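Local structure of CELL WALL surface anchor family protein (Streptococcus pneumoniae, 2WW8) at residues Y448-D453 / L501-N506; T452-Y457 / W493-E498; T391-I396 / I440-G445; P405-Q410 / S507-I512. The protein forms part of a pneumococcal surface pilus as its adhesin, and probably recognises host cells through an integrin-like domain that holds a magnesium ion. One frame throughout, in Å; residues are numbered along the deposited sequence.

Interaction 1 (Y448-D453 / L501-N506)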
# COMPACT_ATOMS: atom_id res chain seq x y z
N TYR A 448 26.85 29.94 -37.92
CA TYR A 448 25.99 29.46 -38.97
C TYR A 448 26.55 29.86 -40.34
O TYR A 448 26.33 29.15 -41.31
CB TYR A 448 24.64 30.14 -38.78
CG TYR A 448 23.57 29.75 -39.76
CD1 TYR A 448 22.85 28.55 -39.59
CD2 TYR A 448 23.23 30.62 -40.81
CE1 TYR A 448 21.84 28.18 -40.50
CE2 TYR A 448 22.22 30.27 -41.73
CZ TYR A 448 21.52 29.05 -41.54
OH TYR A 448 20.51 28.67 -42.40
N GLN A 449 27.23 31.01 -40.42
CA GLN A 449 27.85 31.45 -41.66
C GLN A 449 29.12 30.68 -41.94
O GLN A 449 29.84 30.19 -41.06
CB GLN A 449 28.11 32.97 -41.62
CG GLN A 449 26.85 33.85 -41.38
CD GLN A 449 25.82 33.76 -42.53
OE1 GLN A 449 26.18 33.58 -43.71
NE2 GLN A 449 24.54 33.94 -42.18
N MET A 450 29.40 30.56 -43.23
CA MET A 450 30.71 30.18 -43.71
C MET A 450 31.26 31.48 -44.33
O MET A 450 30.73 31.98 -45.30
CB MET A 450 30.62 29.10 -44.79
CG MET A 450 29.94 27.82 -44.30
SD MET A 450 29.67 26.75 -45.73
CE MET A 450 28.93 25.26 -45.00
N PHE A 451 32.32 32.04 -43.76
CA PHE A 451 32.69 33.43 -44.07
C PHE A 451 33.22 33.51 -45.49
O PHE A 451 33.93 32.60 -45.94
CB PHE A 451 33.78 33.89 -43.08
CG PHE A 451 33.33 33.82 -41.65
CD1 PHE A 451 32.18 34.48 -41.25
CD2 PHE A 451 34.02 33.05 -40.72
CE1 PHE A 451 31.71 34.39 -39.95
CE2 PHE A 451 33.57 32.96 -39.41
CZ PHE A 451 32.42 33.63 -39.01
N THR A 452 32.87 34.59 -46.18
CA THR A 452 33.37 34.85 -47.52
C THR A 452 34.58 35.80 -47.49
O THR A 452 35.19 36.05 -48.55
CB THR A 452 32.28 35.46 -48.41
OG1 THR A 452 31.93 36.71 -47.82
CG2 THR A 452 31.03 34.62 -48.41
N ASP A 453 34.95 36.34 -46.33
CA ASP A 453 36.19 37.13 -46.11
C ASP A 453 37.02 36.33 -45.08
O ASP A 453 36.50 36.04 -44.00
CB ASP A 453 35.76 38.47 -45.51
CG ASP A 453 36.92 39.43 -45.17
OD1 ASP A 453 38.13 39.06 -45.22
OD2 ASP A 453 36.57 40.59 -44.88
N LEU A 501 35.47 28.65 -43.76
CA LEU A 501 35.09 29.55 -44.82
C LEU A 501 34.07 28.94 -45.78
O LEU A 501 33.77 27.76 -45.72
CB LEU A 501 36.36 29.86 -45.65
CG LEU A 501 37.51 30.51 -44.83
CD1 LEU A 501 38.81 30.61 -45.69
CD2 LEU A 501 37.16 31.88 -44.28
N ALA A 502 33.49 29.82 -46.59
CA ALA A 502 32.62 29.47 -47.71
C ALA A 502 33.47 28.59 -48.65
O ALA A 502 34.71 28.67 -48.67
CB ALA A 502 32.24 30.77 -48.35
N TYR A 503 32.82 27.75 -49.44
CA TYR A 503 33.53 26.90 -50.39
C TYR A 503 32.61 26.68 -51.61
O TYR A 503 31.39 26.82 -51.50
CB TYR A 503 33.95 25.61 -49.66
CG TYR A 503 32.77 24.71 -49.34
CD1 TYR A 503 31.97 24.89 -48.16
CD2 TYR A 503 32.44 23.66 -50.21
CE1 TYR A 503 30.88 24.05 -47.89
CE2 TYR A 503 31.34 22.82 -49.91
CZ TYR A 503 30.59 23.01 -48.78
OH TYR A 503 29.49 22.18 -48.57
N PRO A 504 33.19 26.47 -52.82
CA PRO A 504 34.60 26.82 -53.22
C PRO A 504 34.87 28.33 -53.09
O PRO A 504 34.13 29.17 -53.57
CB PRO A 504 34.69 26.35 -54.66
CG PRO A 504 33.50 25.31 -54.78
CD PRO A 504 32.42 25.93 -53.95
N PHE A 505 35.92 28.67 -52.34
CA PHE A 505 36.06 30.04 -51.87
C PHE A 505 36.19 31.07 -52.99
O PHE A 505 35.70 32.21 -52.90
CB PHE A 505 37.27 30.08 -50.92
CG PHE A 505 37.39 31.36 -50.21
CD1 PHE A 505 36.64 31.63 -49.07
CD2 PHE A 505 38.26 32.35 -50.70
CE1 PHE A 505 36.76 32.86 -48.38
CE2 PHE A 505 38.39 33.57 -50.03
CZ PHE A 505 37.67 33.84 -48.88
N ASN A 506 36.83 30.67 -54.09
CA ASN A 506 36.98 31.60 -55.21
C ASN A 506 36.04 31.35 -56.38
O ASN A 506 36.26 31.82 -57.50
CB ASN A 506 38.44 31.67 -55.70
CG ASN A 506 39.34 32.23 -54.63
OD1 ASN A 506 40.26 31.57 -54.17
ND2 ASN A 506 39.01 33.44 -54.15
O HOH W 1 34.62 33.84 -50.81
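Two irregular loops meet here, both in the long insertion between strands 379-386 and 533-539 of a von Willebrand A-type (integrin I-like) domain. The distinctive motif is a Met-aromatic contact. Met450 keeps CG beside its backbone N (chi1 -59°) and runs extended from there toward the rim of the Tyr503 ring. Its SD stands at the ring edge, 3.7 Å from Tyr503 CE1. The methyl CE lies at the same edge, in the ring plane. Tyr503 takes the crowded first torsion, with CG between N and the carbonyl carbon (chi1 71°). Its hydroxyl is hydrogen-bonded to the backbone N of Ile396.

One backbone hydrogen bond joins the loops. Ala502 N donates to Phe451 O over 2.9 Å. The bond is nearly straight (174°), although the donor sits above the carbonyl plane.

The same carbonyl oxygen meets the edge of the Phe505 ring: Phe451 O lies in the ring plane, 3.7 Å from Phe505 CE1. Thr452 O approaches Phe505 CZ obliquely, at 3.3 Å.

Apolar packing fills in around these polar atoms. Phe451 CB rests 4.1 Å from Leu501 CD2, while the Phe451 ring leads off to meet the Trp496 ring. Thr452 CG2 also touches Ala502 CB at 4.0 Å.

A water adds a second polar link. It donates to Thr452 O and to Phe505 O, the latter at 2.9 Å. Its oxygen sits over the centre of the Phe505 ring, 3.3 Å above the ring plane.

Interaction 2 (T452-Y457 / W493-E498)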
# COMPACT_ATOMS: atom_id res chain seq x y z
N THR A 452 32.87 34.59 -46.18
CA THR A 452 33.37 34.85 -47.52
C THR A 452 34.58 35.80 -47.49
O THR A 452 35.19 36.05 -48.55
CB THR A 452 32.28 35.46 -48.41
OG1 THR A 452 31.93 36.71 -47.82
CG2 THR A 452 31.03 34.62 -48.41
N ASP A 453 34.95 36.34 -46.33
CA ASP A 453 36.19 37.13 -46.11
C ASP A 453 37.02 36.33 -45.08
O ASP A 453 36.50 36.04 -44.00
CB ASP A 453 35.76 38.47 -45.51
CG ASP A 453 36.92 39.43 -45.17
OD1 ASP A 453 38.13 39.06 -45.22
OD2 ASP A 453 36.57 40.59 -44.88
N LYS A 454 38.25 35.94 -45.42
CA LYS A 454 39.10 35.16 -44.53
C LYS A 454 39.59 35.95 -43.31
O LYS A 454 40.12 35.36 -42.37
CB LYS A 454 40.42 34.92 -45.29
CG LYS A 454 40.27 33.93 -46.42
CD LYS A 454 41.66 33.51 -46.94
CE LYS A 454 41.44 32.53 -48.10
NZ LYS A 454 42.69 32.10 -48.75
N THR A 455 39.51 37.27 -43.37
CA THR A 455 40.07 38.11 -42.29
C THR A 455 39.28 38.04 -40.99
O THR A 455 38.05 38.27 -40.94
CB THR A 455 40.24 39.58 -42.74
OG1 THR A 455 40.98 39.64 -43.98
CG2 THR A 455 41.00 40.45 -41.73
N VAL A 456 40.00 37.78 -39.91
CA VAL A 456 39.42 37.92 -38.56
C VAL A 456 39.54 39.39 -38.18
O VAL A 456 40.60 40.00 -38.35
CB VAL A 456 40.15 37.07 -37.50
CG1 VAL A 456 39.51 37.21 -36.07
CG2 VAL A 456 40.16 35.63 -37.96
N TYR A 457 38.44 39.96 -37.69
CA TYR A 457 38.38 41.35 -37.30
C TYR A 457 38.26 41.48 -35.79
O TYR A 457 37.64 40.64 -35.17
CB TYR A 457 37.17 42.04 -37.91
CG TYR A 457 37.34 42.16 -39.40
CD1 TYR A 457 38.04 43.24 -39.94
CD2 TYR A 457 36.81 41.20 -40.25
CE1 TYR A 457 38.24 43.35 -41.31
CE2 TYR A 457 36.99 41.31 -41.63
CZ TYR A 457 37.70 42.36 -42.14
OH TYR A 457 37.86 42.45 -43.52
N TRP A 493 49.16 38.15 -38.33
CA TRP A 493 47.80 38.45 -38.79
C TRP A 493 46.97 37.19 -38.82
O TRP A 493 47.44 36.16 -39.33
CB TRP A 493 47.83 38.99 -40.22
CG TRP A 493 48.41 40.37 -40.38
CD1 TRP A 493 49.50 40.72 -41.14
CD2 TRP A 493 47.91 41.59 -39.79
NE1 TRP A 493 49.70 42.08 -41.05
CE2 TRP A 493 48.76 42.63 -40.22
CE3 TRP A 493 46.86 41.89 -38.93
CZ2 TRP A 493 48.56 43.97 -39.84
CZ3 TRP A 493 46.65 43.23 -38.55
CH2 TRP A 493 47.51 44.26 -39.01
N LEU A 494 45.74 37.26 -38.31
CA LEU A 494 44.85 36.11 -38.27
C LEU A 494 43.78 36.02 -39.37
O LEU A 494 43.14 37.04 -39.70
CB LEU A 494 44.12 36.02 -36.93
CG LEU A 494 44.99 36.04 -35.67
CD1 LEU A 494 44.14 36.16 -34.41
CD2 LEU A 494 45.99 34.83 -35.63
N ASN A 495 43.56 34.80 -39.83
CA ASN A 495 42.52 34.52 -40.82
C ASN A 495 41.73 33.35 -40.25
O ASN A 495 42.26 32.54 -39.47
CB ASN A 495 43.09 34.03 -42.17
CG ASN A 495 43.59 35.14 -43.07
OD1 ASN A 495 43.52 36.33 -42.80
ND2 ASN A 495 44.10 34.71 -44.22
N TRP A 496 40.44 33.25 -40.61
CA TRP A 496 39.71 31.99 -40.28
C TRP A 496 40.34 30.79 -41.07
O TRP A 496 40.77 30.97 -42.23
CB TRP A 496 38.23 32.13 -40.75
CG TRP A 496 37.57 33.26 -40.11
CD1 TRP A 496 37.22 34.44 -40.69
CD2 TRP A 496 37.19 33.36 -38.72
NE1 TRP A 496 36.67 35.28 -39.76
CE2 TRP A 496 36.62 34.64 -38.55
CE3 TRP A 496 37.28 32.50 -37.62
CZ2 TRP A 496 36.13 35.09 -37.32
CZ3 TRP A 496 36.80 32.94 -36.39
CH2 TRP A 496 36.23 34.23 -36.26
N ARG A 497 40.43 29.60 -40.48
CA ARG A 497 40.95 28.43 -41.20
C ARG A 497 40.01 27.98 -42.33
O ARG A 497 38.79 28.28 -42.28
CB ARG A 497 41.33 27.31 -40.20
CG ARG A 497 40.19 26.46 -39.72
CD ARG A 497 40.71 25.39 -38.73
NE ARG A 497 39.73 24.34 -38.45
CZ ARG A 497 38.86 24.38 -37.45
NH1 ARG A 497 38.82 25.45 -36.66
NH2 ARG A 497 37.98 23.38 -37.28
N GLU A 498 40.60 27.36 -43.37
CA GLU A 498 39.91 26.98 -44.57
C GLU A 498 38.53 26.35 -44.27
O GLU A 498 37.55 26.70 -44.88
CB GLU A 498 40.71 25.96 -45.37
CG GLU A 498 40.16 25.83 -46.78
CD GLU A 498 38.94 24.85 -46.89
OE1 GLU A 498 38.90 23.91 -46.05
OE2 GLU A 498 38.03 24.97 -47.77
O HOH W 2 35.64 37.72 -41.95
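A single beta bridge, Thr455 with Asn495, ties the loop before strand 457-458 to the end of strand 489-496. Two backbone hydrogen bonds make it. Trp496 N donates to Lys454 O at 2.8 Å, in the carbonyl plane. Val456 N donates to Leu494 O at 3.2 Å, from above that carbonyl plane.

The bridge brings Val456 over Trp496. CG1 of Val456 is anti to the backbone N (chi1 -179°), and this puts CG2 anti to the carbonyl carbon and over one face of the indole. The methyl makes a CH-pi contact, with CG2 3.8 Å from the centroid of the five-membered ring of Trp496 and almost on its normal. The same CG2 also touches Leu494 CB.

An Asx turn shapes the loop just before the bridge. Asp453 OD1 accepts from Thr455 N at 2.9 Å, met from above the carboxylate plane. OD2 takes the Tyr457 hydroxyl on its syn lone pair, with Tyr457 OH 2.6 Å from Asp453 OD2. Both carboxylate oxygens are thus engaged, which should help keep Asp453 ionised.

A water lies in the plane of the indole, at its edge. It donates to Asp453 O and to Thr455 O, and it accepts a weak bond from Trp496 NE1, 3.4 Å away.

Interaction 3 (T391-I396 / I440-G445)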
# COMPACT_ATOMS: atom_id res chain seq x y z
N THR A 391 26.15 24.78 -36.95
CA THR A 391 27.36 25.54 -37.02
C THR A 391 28.48 24.61 -37.53
O THR A 391 29.66 25.00 -37.51
CB THR A 391 27.77 26.16 -35.65
OG1 THR A 391 27.84 25.12 -34.67
CG2 THR A 391 26.80 27.29 -35.15
N MET A 392 28.09 23.42 -38.00
CA MET A 392 28.91 22.47 -38.69
C MET A 392 28.07 21.74 -39.75
O MET A 392 26.86 21.60 -39.58
CB MET A 392 29.37 21.40 -37.66
CG MET A 392 30.36 22.08 -36.71
SD MET A 392 31.00 20.94 -35.42
CE MET A 392 32.14 19.92 -36.36
N SER A 393 28.71 21.23 -40.80
CA SER A 393 27.94 20.46 -41.80
C SER A 393 28.98 19.62 -42.56
O SER A 393 30.20 19.92 -42.49
CB SER A 393 27.22 21.45 -42.76
OG SER A 393 28.14 22.39 -43.31
N TYR A 394 28.55 18.60 -43.29
CA TYR A 394 29.44 17.87 -44.21
C TYR A 394 29.53 18.61 -45.54
O TYR A 394 28.56 19.22 -45.95
CB TYR A 394 28.96 16.44 -44.47
CG TYR A 394 29.17 15.51 -43.27
CD1 TYR A 394 30.44 15.11 -42.87
CD2 TYR A 394 28.09 14.93 -42.65
CE1 TYR A 394 30.63 14.22 -41.82
CE2 TYR A 394 28.23 14.01 -41.64
CZ TYR A 394 29.50 13.67 -41.22
OH TYR A 394 29.60 12.81 -40.15
N PRO A 395 30.70 18.61 -46.18
CA PRO A 395 30.90 19.33 -47.44
C PRO A 395 30.17 18.58 -48.59
O PRO A 395 30.15 17.35 -48.63
CB PRO A 395 32.43 19.30 -47.65
CG PRO A 395 32.89 18.03 -46.97
CD PRO A 395 31.92 17.91 -45.75
N ILE A 396 29.59 19.35 -49.50
CA ILE A 396 29.11 18.86 -50.76
C ILE A 396 30.39 18.55 -51.57
O ILE A 396 31.39 19.31 -51.52
CB ILE A 396 28.31 19.96 -51.39
CG1 ILE A 396 27.12 20.24 -50.45
CG2 ILE A 396 27.91 19.65 -52.88
CD1 ILE A 396 26.29 21.46 -50.85
N ILE A 440 37.63 16.75 -42.89
CA ILE A 440 36.72 17.14 -43.96
C ILE A 440 35.52 17.95 -43.54
O ILE A 440 34.96 18.68 -44.35
CB ILE A 440 36.15 15.95 -44.73
CG1 ILE A 440 35.51 14.99 -43.71
CG2 ILE A 440 37.29 15.34 -45.65
CD1 ILE A 440 34.92 13.70 -44.21
N VAL A 441 35.11 17.83 -42.28
CA VAL A 441 33.94 18.57 -41.80
C VAL A 441 34.08 20.08 -41.98
O VAL A 441 35.19 20.67 -41.84
CB VAL A 441 33.60 18.16 -40.33
CG1 VAL A 441 34.60 18.83 -39.26
CG2 VAL A 441 32.20 18.51 -39.93
N ARG A 442 32.92 20.73 -42.22
CA ARG A 442 32.88 22.20 -42.36
C ARG A 442 32.49 22.77 -41.03
O ARG A 442 31.62 22.21 -40.36
CB ARG A 442 31.91 22.67 -43.47
CG ARG A 442 32.08 22.01 -44.86
CD ARG A 442 33.51 22.15 -45.37
NE ARG A 442 33.89 23.54 -45.56
CZ ARG A 442 35.05 23.93 -46.09
NH1 ARG A 442 35.94 23.01 -46.46
NH2 ARG A 442 35.30 25.23 -46.20
N GLY A 443 33.08 23.92 -40.67
CA GLY A 443 32.69 24.61 -39.43
C GLY A 443 33.26 23.98 -38.17
O GLY A 443 33.84 22.90 -38.21
N ASP A 444 33.12 24.68 -37.04
CA ASP A 444 33.64 24.19 -35.77
C ASP A 444 32.81 24.75 -34.61
O ASP A 444 33.31 24.72 -33.47
CB ASP A 444 35.14 24.49 -35.66
CG ASP A 444 35.44 25.99 -35.43
OD1 ASP A 444 34.50 26.86 -35.41
OD2 ASP A 444 36.65 26.29 -35.24
N GLY A 445 31.58 25.24 -34.86
CA GLY A 445 30.84 25.98 -33.80
C GLY A 445 30.93 27.48 -33.87
O GLY A 445 30.20 28.13 -33.16
O HOH W 3 31.43 27.35 -37.79
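Ser393 and Arg442 face each other as an antiparallel hydrogen-bonded pair, the centre of a short two-stranded ribbon. Arg442 N donates to Ser393 O at 2.9 Å, nearly along the C=O axis. The return bond, Ser393 N to Arg442 O, is 3.1 Å and comes from above the carbonyl plane. Further along, Gly445 N donates to Thr391 O at 3.3 Å. Gly443 CA lies 3.6 Å from Thr391 O; a CB at this position, with phi 77°, would run into that oxygen.

Side chains add apolar contacts. Met392 bends at its last torsion (chi3 74°), which sets CE 3.8 Å from Val441 CG2. Arg442 folds at chi2 and chi3, and its CD lies 3.8 Å from Pro395 CB.

The next shell fixes the polar ends. Ser393 OG bonds His515 ND1. Arg442 NH1 forms a salt bridge to Glu498 OE1, and Arg442 NH2 donates to Leu501 O. Asp444 OD2 forms a second salt bridge, to Arg497 NH1. The ribbon belongs to the von Willebrand A-type domain, and the Thr391 side chain is about 7 Å from the magnesium ion. Arg442 and Asp444 are buried yet each has an opposite charge as partner, so both probably stay ionised.

Interaction 4 (P405-Q410 / S507-I512). With EPE (4-(2-hydroxyethyl)-1-piperazine ethanesulfonic acid), chain E.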
# COMPACT_ATOMS: atom_id res chain seq x y z
N PRO A 405 32.95 20.76 -64.68
CA PRO A 405 31.95 21.80 -64.97
C PRO A 405 31.92 22.90 -63.93
O PRO A 405 32.50 22.76 -62.86
CB PRO A 405 30.60 21.06 -64.94
CG PRO A 405 30.87 19.63 -64.77
CD PRO A 405 32.34 19.44 -64.44
N SER A 406 31.25 24.00 -64.22
CA SER A 406 31.11 25.06 -63.21
C SER A 406 30.44 24.53 -61.95
O SER A 406 29.63 23.58 -61.99
CB SER A 406 30.32 26.23 -63.80
OG SER A 406 28.94 25.99 -63.62
N TYR A 407 30.77 25.15 -60.82
CA TYR A 407 30.16 24.78 -59.57
C TYR A 407 28.63 24.79 -59.61
O TYR A 407 28.02 23.93 -58.99
CB TYR A 407 30.74 25.57 -58.40
CG TYR A 407 32.24 25.36 -58.27
CD1 TYR A 407 32.75 24.08 -58.14
CD2 TYR A 407 33.15 26.44 -58.34
CE1 TYR A 407 34.09 23.86 -58.01
CE2 TYR A 407 34.54 26.21 -58.21
CZ TYR A 407 35.00 24.90 -58.05
OH TYR A 407 36.33 24.55 -57.92
N GLN A 408 28.03 25.78 -60.26
CA GLN A 408 26.58 25.84 -60.34
C GLN A 408 26.08 24.62 -61.15
O GLN A 408 25.13 23.99 -60.73
CB GLN A 408 26.14 27.15 -61.02
CG GLN A 408 24.61 27.34 -61.10
CD GLN A 408 24.02 27.42 -59.71
OE1 GLN A 408 24.46 28.25 -58.91
NE2 GLN A 408 23.06 26.54 -59.39
N ASN A 409 26.67 24.34 -62.32
CA ASN A 409 26.35 23.13 -63.12
C ASN A 409 26.47 21.87 -62.26
O ASN A 409 25.60 20.99 -62.27
CB ASN A 409 27.16 23.05 -64.42
CG ASN A 409 26.63 24.02 -65.51
OD1 ASN A 409 25.47 24.41 -65.51
ND2 ASN A 409 27.50 24.39 -66.43
N GLN A 410 27.53 21.82 -61.44
CA GLN A 410 27.75 20.66 -60.62
C GLN A 410 26.61 20.55 -59.63
O GLN A 410 26.08 19.45 -59.38
CB GLN A 410 29.08 20.71 -59.89
CG GLN A 410 30.25 20.51 -60.83
CD GLN A 410 31.54 20.36 -60.03
OE1 GLN A 410 31.54 19.72 -58.97
NE2 GLN A 410 32.63 20.90 -60.52
N SER A 507 34.99 30.59 -56.13
CA SER A 507 34.01 30.32 -57.16
C SER A 507 33.41 31.58 -57.80
O SER A 507 33.02 32.49 -57.08
CB SER A 507 32.91 29.47 -56.53
OG SER A 507 31.85 29.27 -57.46
N ASN A 508 33.33 31.65 -59.13
CA ASN A 508 32.56 32.67 -59.81
C ASN A 508 31.12 32.24 -60.02
O ASN A 508 30.43 32.99 -60.66
CB ASN A 508 33.16 33.06 -61.16
CG ASN A 508 34.57 33.64 -61.02
OD1 ASN A 508 34.86 34.41 -60.10
ND2 ASN A 508 35.45 33.27 -61.94
N THR A 509 30.65 31.10 -59.49
CA THR A 509 29.26 30.70 -59.74
C THR A 509 28.67 30.34 -58.39
O THR A 509 28.59 31.19 -57.52
CB THR A 509 29.05 29.58 -60.84
OG1 THR A 509 29.66 28.33 -60.47
CG2 THR A 509 29.61 30.01 -62.23
N ALA A 510 28.32 29.07 -58.16
CA ALA A 510 27.78 28.63 -56.87
C ALA A 510 28.83 28.67 -55.76
O ALA A 510 30.00 28.33 -55.98
CB ALA A 510 27.17 27.21 -57.00
N LYS A 511 28.39 29.09 -54.57
CA LYS A 511 29.26 29.20 -53.41
C LYS A 511 28.40 28.92 -52.21
O LYS A 511 27.32 29.50 -52.11
CB LYS A 511 29.93 30.58 -53.34
CG LYS A 511 30.95 30.65 -52.16
CD LYS A 511 31.57 32.07 -52.01
CE LYS A 511 32.35 32.61 -53.21
NZ LYS A 511 32.89 33.98 -52.87
N ILE A 512 28.84 27.99 -51.36
CA ILE A 512 28.09 27.66 -50.15
C ILE A 512 28.57 28.57 -49.02
O ILE A 512 29.78 28.68 -48.78
CB ILE A 512 28.33 26.18 -49.72
CG1 ILE A 512 28.19 25.25 -50.98
CG2 ILE A 512 27.45 25.82 -48.43
CD1 ILE A 512 26.82 25.27 -51.77
N1 EPE E . 35.34 25.58 -62.69
C2 EPE E . 35.68 24.54 -61.69
C3 EPE E . 37.15 24.48 -61.28
N4 EPE E . 38.03 25.07 -62.27
C5 EPE E . 37.63 26.43 -62.53
C6 EPE E . 36.39 26.34 -63.42
C7 EPE E . 39.43 24.96 -61.89
C8 EPE E . 40.10 23.95 -62.82
O8 EPE E . 41.46 24.23 -63.10
C9 EPE E . 34.32 26.54 -62.28
C10 EPE E . 34.95 27.74 -61.59
S EPE E . 33.49 28.76 -61.43
O1S EPE E . 33.06 29.47 -62.67
O2S EPE E . 34.17 29.56 -60.39
O3S EPE E . 32.30 27.92 -61.14
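The first turn of helix 407-416 meets the irregular 507-512 loop, closest at Gln408 and Ala510, whose CA atoms are 4.6 Å apart. Thr509 carries the polar link. Its OG1 sits between N and the carbonyl carbon (chi1 63°) and faces the helix start. There it accepts from Gln408 N at 3.0 Å. The hydroxyl in turn donates to sulfonate oxygen O3S of a bound HEPES molecule, with OG1 2.8 Å from O3S. Tyr407 N donates to the same oxygen over 3.2 Å. Asn508 N grips a second sulfonate oxygen, O2S, at 2.6 Å.

Two local motifs shape this site. Ser406 is the helix N-cap, its OG accepting from Asn409 N at 3.1 Å. Ser507 forms an ST turn: its OG accepts from Thr509 N. The same OG donates to Ala510 O across a short 2.5 Å. The sulfonate thus lies by a helix N-terminus, whose dipole would probably favour its negative charge. HEPES probably comes from the crystallisation liquor; its sulfonate is consistent with a spot that can accept an anion.

The Tyr407 ring has Ser507 OG at its edge, 3.2 Å from Tyr407 CD2, and HEPES C2 over one face. The ring meets Phe398 edge-to-face, and its hydroxyl bonds His400 ND1. Tyr407 CB also touches the Ala510 methyl. Gln408, bent at chi2, lays OE1 against Ala510 CB, while its NE2 is hydrogen-bonded to Asn412 OD1.

Overall arrangement
All four contacts lie in the long insertion of the von Willebrand A-type domain. Interaction 1 is the hub: its centre is about 10 Å from that of interaction 2, 11 Å from interaction 3 and 13 Å from interaction 4. It shares Thr452 and Asp453 with interaction 2. Arg442 NH2 of interaction 3 reaches Leu501 O at 3.0 Å, a probable hydrogen bond. Salt bridges join interactions 3 and 2, with Arg497 NH1 2.7 Å from Asp444 OD2. Tyr503 O accepts from Ile512 N at 2.8 Å, joining interactions 1 and 4. Interaction 3 approaches the magnesium site of Ser234, Ser236 and Asp387. Interaction 4, with the sulfonate, lies about 19 Å from interaction 3 between centres.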